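Local coordinates for B-agarase (Saccharophagus degradans, PDB 4BQ2), which hydrolyses beta-1,4 linkages of agarose as a family 50 glycoside hydrolase, cutting in exo fashion from the end of the chain, at residues A[447-450]-A[451-455]; A[550-553]-A[554-558]; A[562-565]-A[566-569]; A[579-582]-A[583-587]. All blocks are in the same frame, centred on the assembly; numbering follows the deposited sequence.

Contact 1: residues A[447-450]-A[451-455]; sequences GADF and WGAMP
Phe450 sets the edge of its ring on the indole face of Trp451, its immediate neighbour in the chain. Phe450 CD2 stands over the middle of the indole, 3.7 Å from Trp451 CD2, and Phe450 CE2 comes down 3.9 Å from Trp451 CZ2. With the planes at 75° and the Phe450 and six-membered Trp451 ring centroids 4.9 Å apart, this is a T-shaped (edge-to-face) pair. The torsions set it up: CG of Phe450 is anti to its own N (chi1 -170°) while CG of Trp451 lies beside its N (-67°), and the two side chains run alongside each other. Further along the loop, Asp449 CB rests 3.2 Å from Gly452 O, and Asp449 OD2 lies 3.7 Å from Ala453 CA. Asp449 OD1 and OD2 are hydrogen-bonded to Ser446 OG and Ser445 OG respectively, two loop residues just after strand 443-444, the partner of 454-455. Trp451 NE1 is hydrogen-bonded to Glu491 OE1, and His366 meets both aromatic rings. The Phe450 edge, together with His366, and the Glu491 hydrogen bond would restrict the indole's movement; a glycerol, probably from the crystallisation liquor, lies beside it and may mark a pocket.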
loop_
_atom_site.group_PDB
_atom_site.type_symbol
_atom_site.label_atom_id
_atom_site.label_comp_id
_atom_site.label_asym_id
_atom_site.label_seq_id
_atom_site.Cartn_x
_atom_site.Cartn_y
_atom_site.Cartn_z
ATOM N N GLY A 447 -16.891 8.781 -7.474
ATOM C CA GLY A 447 -17.955 8.153 -6.675
ATOM C C GLY A 447 -17.427 7.220 -5.594
ATOM O O GLY A 447 -18.201 6.661 -4.811
ATOM N N ALA A 448 -16.110 7.024 -5.545
ATOM C CA ALA A 448 -15.486 6.136 -4.539
ATOM C C ALA A 448 -14.043 6.546 -4.307
ATOM O O ALA A 448 -13.129 5.698 -4.277
ATOM C CB ALA A 448 -15.562 4.670 -4.966
ATOM N N ASP A 449 -13.844 7.857 -4.168
ATOM C CA ASP A 449 -12.516 8.431 -4.025
ATOM C C ASP A 449 -11.947 7.986 -2.689
ATOM O O ASP A 449 -12.564 8.212 -1.624
ATOM C CB ASP A 449 -12.591 9.957 -4.054
ATOM C CG ASP A 449 -13.194 10.492 -5.326
ATOM O OD1 ASP A 449 -13.012 9.886 -6.410
ATOM O OD2 ASP A 449 -13.847 11.555 -5.231
ATOM N N PHE A 450 -10.772 7.365 -2.751
ATOM C CA PHE A 450 -10.151 6.812 -1.578
ATOM C C PHE A 450 -9.270 7.798 -0.799
ATOM O O PHE A 450 -9.639 8.272 0.280
ATOM C CB PHE A 450 -9.384 5.524 -1.910
ATOM C CG PHE A 450 -8.946 4.806 -0.676
ATOM C CD1 PHE A 450 -9.891 4.140 0.111
ATOM C CD2 PHE A 450 -7.621 4.886 -0.232
ATOM C CE1 PHE A 450 -9.521 3.523 1.291
ATOM C CE2 PHE A 450 -7.241 4.251 0.948
ATOM C CZ PHE A 450 -8.198 3.580 1.714
ATOM N N TRP A 451 -8.087 8.092 -1.315
ATOM C CA TRP A 451 -7.180 9.024 -0.608
ATOM C C TRP A 451 -7.707 10.473 -0.547
ATOM O O TRP A 451 -7.328 11.238 0.339
ATOM C CB TRP A 451 -5.797 8.982 -1.254
ATOM C CG TRP A 451 -5.043 7.669 -1.099
ATOM C CD1 TRP A 451 -4.547 6.879 -2.112
ATOM C CD2 TRP A 451 -4.652 7.033 0.133
ATOM N NE1 TRP A 451 -3.891 5.794 -1.591
ATOM C CE2 TRP A 451 -3.949 5.857 -0.213
ATOM C CE3 TRP A 451 -4.850 7.336 1.496
ATOM C CZ2 TRP A 451 -3.428 4.975 0.756
ATOM C CZ3 TRP A 451 -4.328 6.468 2.462
ATOM C CH2 TRP A 451 -3.622 5.299 2.085
ATOM N N GLY A 452 -8.577 10.851 -1.482
ATOM C CA GLY A 452 -9.050 12.230 -1.597
ATOM C C GLY A 452 -9.807 12.434 -2.883
ATOM O O GLY A 452 -9.806 11.564 -3.763
ATOM N N ALA A 453 -10.466 13.581 -3.006
ATOM C CA ALA A 453 -11.228 13.898 -4.215
ATOM C C ALA A 453 -10.294 14.090 -5.418
ATOM O O ALA A 453 -9.117 14.461 -5.259
ATOM C CB ALA A 453 -12.053 15.160 -3.997
ATOM N N MET A 454 -10.836 13.882 -6.610
ATOM C CA MET A 454 -10.063 13.998 -7.856
ATOM C C MET A 454 -10.058 15.443 -8.361
ATOM O O MET A 454 -11.045 16.183 -8.162
ATOM C CB MET A 454 -10.631 13.033 -8.897
ATOM C CG MET A 454 -10.345 11.581 -8.561
ATOM S SD MET A 454 -8.569 11.183 -8.628
ATOM C CE MET A 454 -8.343 11.089 -10.412
ATOM N N PRO A 455 -8.946 15.866 -8.997
ATOM C CA PRO A 455 -8.841 17.233 -9.428
ATOM C C PRO A 455 -9.654 17.501 -10.683
ATOM O O PRO A 455 -9.776 16.620 -11.533
ATOM C CB PRO A 455 -7.334 17.384 -9.754
ATOM C CG PRO A 455 -6.909 15.997 -10.174
ATOM C CD PRO A 455 -7.698 15.106 -9.235
#

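Contact 2: residues A[550-553]-A[554-558]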
loop_
_atom_site.group_PDB
_atom_site.type_symbol
_atom_site.label_atom_id
_atom_site.label_comp_id
_atom_site.label_asym_id
_atom_site.label_seq_id
_atom_site.Cartn_x
_atom_site.Cartn_y
_atom_site.Cartn_z
ATOM N N ALA A 550 -29.340 22.144 -23.611
ATOM C CA ALA A 550 -29.408 22.955 -22.408
ATOM C C ALA A 550 -29.901 22.147 -21.204
ATOM O O ALA A 550 -29.371 22.302 -20.093
ATOM C CB ALA A 550 -30.255 24.195 -22.638
ATOM N N GLU A 551 -30.884 21.266 -21.419
ATOM C CA GLU A 551 -31.299 20.331 -20.360
ATOM C C GLU A 551 -30.200 19.303 -20.064
ATOM O O GLU A 551 -29.951 18.937 -18.911
ATOM C CB GLU A 551 -32.606 19.606 -20.704
ATOM C CG GLU A 551 -33.202 18.862 -19.510
ATOM C CD GLU A 551 -34.606 18.293 -19.760
ATOM O OE1 GLU A 551 -34.953 17.937 -20.914
ATOM O OE2 GLU A 551 -35.366 18.201 -18.776
ATOM N N PHE A 552 -29.549 18.816 -21.117
ATOM C CA PHE A 552 -28.421 17.915 -20.933
ATOM C C PHE A 552 -27.371 18.577 -20.019
ATOM O O PHE A 552 -26.827 17.932 -19.101
ATOM C CB PHE A 552 -27.786 17.572 -22.278
ATOM C CG PHE A 552 -26.504 16.817 -22.139
ATOM C CD1 PHE A 552 -26.520 15.442 -21.953
ATOM C CD2 PHE A 552 -25.289 17.491 -22.131
ATOM C CE1 PHE A 552 -25.340 14.738 -21.806
ATOM C CE2 PHE A 552 -24.098 16.791 -21.975
ATOM C CZ PHE A 552 -24.128 15.413 -21.821
ATOM N N ASP A 553 -27.110 19.860 -20.264
ATOM C CA ASP A 553 -26.102 20.621 -19.500
ATOM C C ASP A 553 -26.495 21.013 -18.085
ATOM O O ASP A 553 -25.727 21.709 -17.397
ATOM C CB ASP A 553 -25.620 21.838 -20.284
ATOM C CG ASP A 553 -24.672 21.452 -21.426
ATOM O OD1 ASP A 553 -24.018 20.374 -21.352
ATOM O OD2 ASP A 553 -24.587 22.225 -22.403
ATOM N N LEU A 554 -27.673 20.564 -17.643
ATOM C CA LEU A 554 -28.066 20.685 -16.229
ATOM C C LEU A 554 -27.545 19.526 -15.394
ATOM O O LEU A 554 -27.615 19.563 -14.172
ATOM C CB LEU A 554 -29.596 20.721 -16.070
ATOM C CG LEU A 554 -30.389 21.818 -16.775
ATOM C CD1 LEU A 554 -31.874 21.463 -16.700
ATOM C CD2 LEU A 554 -30.103 23.189 -16.181
ATOM N N GLY A 555 -27.042 18.486 -16.054
ATOM C CA GLY A 555 -26.671 17.270 -15.364
ATOM C C GLY A 555 -27.683 16.179 -15.645
ATOM O O GLY A 555 -28.886 16.405 -15.594
ATOM N N VAL A 556 -27.180 14.990 -15.938
ATOM C CA VAL A 556 -28.004 13.839 -16.306
ATOM C C VAL A 556 -27.552 12.658 -15.455
ATOM O O VAL A 556 -26.342 12.351 -15.408
ATOM C CB VAL A 556 -27.779 13.453 -17.784
ATOM C CG1 VAL A 556 -28.425 12.101 -18.108
ATOM C CG2 VAL A 556 -28.259 14.565 -18.707
ATOM N N ASP A 557 -28.525 12.010 -14.808
ATOM C CA ASP A 557 -28.300 10.873 -13.902
ATOM C C ASP A 557 -28.096 9.505 -14.640
ATOM O O ASP A 557 -28.930 8.575 -14.598
ATOM C CB ASP A 557 -29.424 10.846 -12.860
ATOM C CG ASP A 557 -29.252 9.756 -11.826
ATOM O OD1 ASP A 557 -28.112 9.315 -11.562
ATOM O OD2 ASP A 557 -30.283 9.341 -11.261
ATOM N N VAL A 558 -26.966 9.403 -15.321
ATOM C CA VAL A 558 -26.594 8.191 -16.051
ATOM C C VAL A 558 -26.355 7.030 -15.100
ATOM O O VAL A 558 -26.375 5.869 -15.505
ATOM C CB VAL A 558 -25.393 8.448 -16.977
ATOM C CG1 VAL A 558 -25.826 9.300 -18.161
ATOM C CG2 VAL A 558 -24.247 9.121 -16.227
#
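Leu554 folds back over the last turn of helix 549-552, and its side chain can be followed outward from the main chain. Leu554 CB lies 3.4 Å from Glu551 O, the carbonyl that also accepts the Leu554 N-H at 3.1 Å. Leu554 CG, placed beside the backbone N by a chi1 of -59°, moves on to Ala550 O at 3.5 Å. Of the two methyls, Leu554 CD1 lies 4.1 Å from Glu551 CG, whereas CD2 stays near Ala550 O. The carboxylate of Glu551 turns to Ser547 N. One residue further, Gly555 N donates to Phe552 O over 3.1 Å, and Arg521 NH2 is a second donor to that oxygen. Val556 CB points back toward the helix end, and Val556 CG2 touches Phe552 CD1 at 3.8 Å with the two side chains nearly perpendicular. The Phe552 ring beyond is buried among helices 505-511, 519-532 and 535-542, with a cation-pi partner in Arg521. Asp553 OD2 forms a salt bridge with Lys529 NZ and OD1 a hydrogen bond with Ser525 OG. Positive phi at Gly555 (106°) turns the chain out after the helix, a glycine-terminated helix end closed by a type I beta turn from Phe552 to Gly555.

Contact 3: residues A[562-565]-A[566-569]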
loop_
_atom_site.group_PDB
_atom_site.type_symbol
_atom_site.label_atom_id
_atom_site.label_comp_id
_atom_site.label_asym_id
_atom_site.label_seq_id
_atom_site.Cartn_x
_atom_site.Cartn_y
_atom_site.Cartn_z
ATOM N N PRO A 562 -28.537 1.266 -17.267
ATOM C CA PRO A 562 -27.671 0.092 -17.444
ATOM C C PRO A 562 -26.546 0.437 -18.408
ATOM O O PRO A 562 -26.740 1.255 -19.318
ATOM C CB PRO A 562 -28.606 -0.965 -18.041
ATOM C CG PRO A 562 -29.748 -0.211 -18.648
ATOM C CD PRO A 562 -29.854 1.113 -17.925
ATOM N N VAL A 563 -25.372 -0.148 -18.204
ATOM C CA VAL A 563 -24.261 0.103 -19.122
ATOM C C VAL A 563 -24.502 -0.631 -20.445
ATOM O O VAL A 563 -24.582 -1.856 -20.480
ATOM C CB VAL A 563 -22.884 -0.290 -18.538
ATOM C CG1 VAL A 563 -21.775 0.318 -19.380
ATOM C CG2 VAL A 563 -22.737 0.188 -17.091
ATOM N N THR A 564 -24.653 0.143 -21.514
ATOM C CA THR A 564 -24.870 -0.380 -22.869
ATOM C C THR A 564 -23.642 -0.051 -23.716
ATOM O O THR A 564 -22.733 0.645 -23.242
ATOM C CB THR A 564 -26.103 0.270 -23.525
ATOM O OG1 THR A 564 -25.913 1.693 -23.572
ATOM C CG2 THR A 564 -27.358 -0.074 -22.765
ATOM N N ASP A 565 -23.631 -0.499 -24.975
ATOM C CA ASP A 565 -22.495 -0.250 -25.881
ATOM C C ASP A 565 -22.211 1.227 -26.058
ATOM O O ASP A 565 -21.049 1.644 -26.030
ATOM C CB ASP A 565 -22.741 -0.919 -27.242
ATOM C CG ASP A 565 -22.771 -2.451 -27.133
ATOM O OD1 ASP A 565 -22.127 -2.975 -26.200
ATOM O OD2 ASP A 565 -23.466 -3.127 -27.935
ATOM N N THR A 566 -23.267 2.022 -26.261
ATOM C CA THR A 566 -23.078 3.454 -26.511
ATOM C C THR A 566 -22.603 4.149 -25.234
ATOM O O THR A 566 -21.633 4.913 -25.287
ATOM C CB THR A 566 -24.348 4.155 -27.086
ATOM O OG1 THR A 566 -25.473 3.860 -26.258
ATOM C CG2 THR A 566 -24.656 3.672 -28.491
ATOM N N LEU A 567 -23.269 3.883 -24.097
ATOM C CA LEU A 567 -22.837 4.444 -22.821
ATOM C C LEU A 567 -21.397 4.052 -22.495
ATOM O O LEU A 567 -20.579 4.912 -22.168
ATOM C CB LEU A 567 -23.786 4.051 -21.664
ATOM C CG LEU A 567 -25.089 4.848 -21.571
ATOM C CD1 LEU A 567 -25.992 4.261 -20.489
ATOM C CD2 LEU A 567 -24.815 6.338 -21.322
ATOM N N ARG A 568 -21.041 2.777 -22.659
ATOM C CA ARG A 568 -19.642 2.400 -22.463
ATOM C C ARG A 568 -18.652 3.188 -23.365
ATOM O O ARG A 568 -17.620 3.697 -22.884
ATOM C CB ARG A 568 -19.457 0.895 -22.667
ATOM C CG ARG A 568 -18.051 0.437 -22.383
ATOM C CD ARG A 568 -17.879 -1.052 -22.702
ATOM N NE ARG A 568 -18.912 -1.854 -22.042
ATOM C CZ ARG A 568 -18.835 -2.307 -20.792
ATOM N NH1 ARG A 568 -17.754 -2.055 -20.052
ATOM N NH2 ARG A 568 -19.845 -3.010 -20.279
ATOM N N ALA A 569 -18.964 3.292 -24.659
ATOM C CA ALA A 569 -18.095 4.009 -25.605
ATOM C C ALA A 569 -17.915 5.457 -25.169
ATOM O O ALA A 569 -16.808 6.007 -25.233
ATOM C CB ALA A 569 -18.667 3.949 -27.022
#
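Thr566, in the first turn of helix 565-593, sits beside the preceding Thr564, their side chains pointing the same way, but its hydroxyl is hydrogen-bonded to Ala541 O. Next comes Leu567, whose N-H makes a weak capping bond of 3.5 Å to Thr564 OG1; a chi1 of 59° at Thr564 holds that oxygen between its own N and carbonyl carbon, facing the helix start. The leucine side chain lies along the capping hydroxyl, and Leu567 CD1 reaches 3.3 Å from Pro562 O. Arg568 follows with a main-chain link, its N donating to Thr564 O at 2.8 Å and nearly straight (170°). Its side chain leaves extended and then bends at chi3 (-52°), so that the guanidinium passes over Val563: Val563 CG1 lies 4.0 Å from Arg568 NH2, against one face of the group and toward its rim. NH1 forms a salt bridge with Asp500. Ala569 completes the turn, N to Asp565 O at 3.0 Å. Thr564 is therefore the N-cap, accepting through both its hydroxyl and its carbonyl oxygen. With the capping bond weak, the shorter Arg568 N to Thr564 O bond probably contributes more, while Val563 and Asp500 give the arginine an apolar support for its face and a charged partner for its end.

Contact 4: residues A[579-582]-A[583-587]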
loop_
_atom_site.group_PDB
_atom_site.type_symbol
_atom_site.label_atom_id
_atom_site.label_comp_id
_atom_site.label_asym_id
_atom_site.label_seq_id
_atom_site.Cartn_x
_atom_site.Cartn_y
_atom_site.Cartn_z
ATOM N N ALA A 579 -8.185 11.815 -18.306
ATOM C CA ALA A 579 -6.814 11.359 -18.064
ATOM C C ALA A 579 -5.758 12.016 -18.985
ATOM O O ALA A 579 -4.675 12.390 -18.512
ATOM C CB ALA A 579 -6.730 9.847 -18.115
ATOM N N ASP A 580 -6.062 12.177 -20.276
ATOM C CA ASP A 580 -5.163 12.943 -21.156
ATOM C C ASP A 580 -4.852 14.349 -20.634
ATOM O O ASP A 580 -3.691 14.778 -20.637
ATOM C CB ASP A 580 -5.765 13.088 -22.549
ATOM C CG ASP A 580 -5.604 11.844 -23.409
ATOM O OD1 ASP A 580 -4.788 10.941 -23.095
ATOM O OD2 ASP A 580 -6.311 11.770 -24.440
ATOM N N GLN A 581 -5.887 15.045 -20.160
ATOM C CA GLN A 581 -5.723 16.399 -19.648
ATOM C C GLN A 581 -4.927 16.429 -18.341
ATOM O O GLN A 581 -4.095 17.355 -18.134
ATOM C CB GLN A 581 -7.093 17.095 -19.509
ATOM C CG GLN A 581 -7.047 18.500 -18.929
ATOM C CD GLN A 581 -6.390 19.562 -19.822
ATOM O OE1 GLN A 581 -6.134 19.348 -21.016
ATOM N NE2 GLN A 581 -6.130 20.729 -19.238
ATOM N N TYR A 582 -5.185 15.444 -17.458
ATOM C CA TYR A 582 -4.413 15.315 -16.221
ATOM C C TYR A 582 -2.913 15.198 -16.565
ATOM O O TYR A 582 -2.077 15.998 -16.080
ATOM C CB TYR A 582 -4.864 14.100 -15.377
ATOM C CG TYR A 582 -3.927 13.873 -14.203
ATOM C CD1 TYR A 582 -4.076 14.590 -13.005
ATOM C CD2 TYR A 582 -2.858 12.984 -14.307
ATOM C CE1 TYR A 582 -3.188 14.394 -11.943
ATOM C CE2 TYR A 582 -1.957 12.812 -13.271
ATOM C CZ TYR A 582 -2.126 13.517 -12.096
ATOM O OH TYR A 582 -1.225 13.305 -11.088
ATOM N N PHE A 583 -2.574 14.220 -17.416
ATOM C CA PHE A 583 -1.165 13.937 -17.742
ATOM C C PHE A 583 -0.493 14.994 -18.594
ATOM O O PHE A 583 0.696 15.261 -18.396
ATOM C CB PHE A 583 -0.985 12.534 -18.350
ATOM C CG PHE A 583 -1.162 11.436 -17.358
ATOM C CD1 PHE A 583 -0.214 11.249 -16.354
ATOM C CD2 PHE A 583 -2.308 10.624 -17.366
ATOM C CE1 PHE A 583 -0.396 10.279 -15.381
ATOM C CE2 PHE A 583 -2.480 9.620 -16.401
ATOM C CZ PHE A 583 -1.513 9.444 -15.418
ATOM N N LYS A 584 -1.270 15.628 -19.477
ATOM C CA LYS A 584 -0.824 16.781 -20.275
ATOM C C LYS A 584 -0.373 17.910 -19.358
ATOM O O LYS A 584 0.756 18.428 -19.485
ATOM C CB LYS A 584 -1.911 17.280 -21.237
ATOM C CG LYS A 584 -1.403 18.328 -22.243
ATOM C CD LYS A 584 -2.507 18.834 -23.167
ATOM C CE LYS A 584 -2.024 19.981 -24.044
ATOM N NZ LYS A 584 -3.155 20.873 -24.485
ATOM N N VAL A 585 -1.226 18.273 -18.412
ATOM C CA VAL A 585 -0.913 19.389 -17.514
ATOM C C VAL A 585 0.273 19.063 -16.611
ATOM O O VAL A 585 1.175 19.897 -16.441
ATOM C CB VAL A 585 -2.131 19.813 -16.667
ATOM C CG1 VAL A 585 -1.725 20.749 -15.537
ATOM C CG2 VAL A 585 -3.143 20.501 -17.544
ATOM N N VAL A 586 0.282 17.866 -16.043
ATOM C CA VAL A 586 1.384 17.509 -15.136
ATOM C C VAL A 586 2.716 17.407 -15.874
ATOM O O VAL A 586 3.743 17.958 -15.408
ATOM C CB VAL A 586 1.104 16.237 -14.331
ATOM C CG1 VAL A 586 2.364 15.752 -13.605
ATOM C CG2 VAL A 586 0.014 16.500 -13.305
ATOM N N HIS A 587 2.705 16.729 -17.015
ATOM C CA HIS A 587 3.915 16.621 -17.808
ATOM C C HIS A 587 4.425 18.014 -18.184
ATOM O O HIS A 587 5.623 18.279 -18.089
ATOM C CB HIS A 587 3.701 15.785 -19.064
ATOM C CG HIS A 587 4.853 15.843 -20.002
ATOM N ND1 HIS A 587 4.876 16.672 -21.098
ATOM C CD2 HIS A 587 6.044 15.203 -19.983
ATOM C CE1 HIS A 587 6.028 16.530 -21.725
ATOM N NE2 HIS A 587 6.761 15.658 -21.061
#
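Residues 579-587 are an unbroken piece of alpha-helix, inside the long helix 565-593, with N-H groups given to the carbonyl four residues back. Phe583 N to Ala579 O (3.0 Å), Lys584 N to Asp580 O (2.8 Å) and the two bonds that follow, from Val585 to Gln581 and from Val586 to Tyr582, are regular. On this frame two consecutive aromatic residues meet in a T-shaped (edge-to-face) pair. The Tyr582 ring turns its edge to the face of Phe583, the planes at 90° and the ring centroids 4.9 Å apart; Tyr582 CD2 lies over the centre of the Phe583 ring, and Tyr582 CE2 is 3.6 Å from Phe583 CE1. The rings can converge because Tyr582 carries CG anti to its N (chi1 172°) while Phe583 keeps CG beside its own (-72°). One face of the tyrosine takes a CH-pi contact from Val586, whose CG2 is 4.1 Å from the Tyr582 ring centroid, offset toward the rim. Both rings are buried: Phe583 packs on helix 611-620 and on Tyr599, while Tyr582 lies against Val457 and Lys492, its hydroxyl hydrogen-bonded to Asp489 OD2. Gln581 bends at its second torsion so that the NE2 end of its amide meets Val585. Gln581 NE2, which is hydrogen-bonded to Val457 O, comes to 3.4 Å from the Val585 CG2 methyl.

The four contacts follow one another along the chain, and contacts 2, 3 and 4 lie in the part that resembles beta-galactosidases. Contact 2 ends the short helix 549-552, contact 3 opens helix 565-593 after the intervening loop, and contact 4 sits further down that helix, its centre about 25 Å from that of contact 3. The centres of contacts 2 and 3 are about 17 Å apart. Contact 1, in the loop leading into strand 454-455, is distant in sequence yet touches contact 4, where Pro455 CG meets Tyr582 CD1 at 4.2 Å. Pro455 O is also hydrogen-bonded to Tyr578 OH. Helix 565-593 thus connects the outlying helices near contacts 2 and 3 with the segment 447-455 of contact 1.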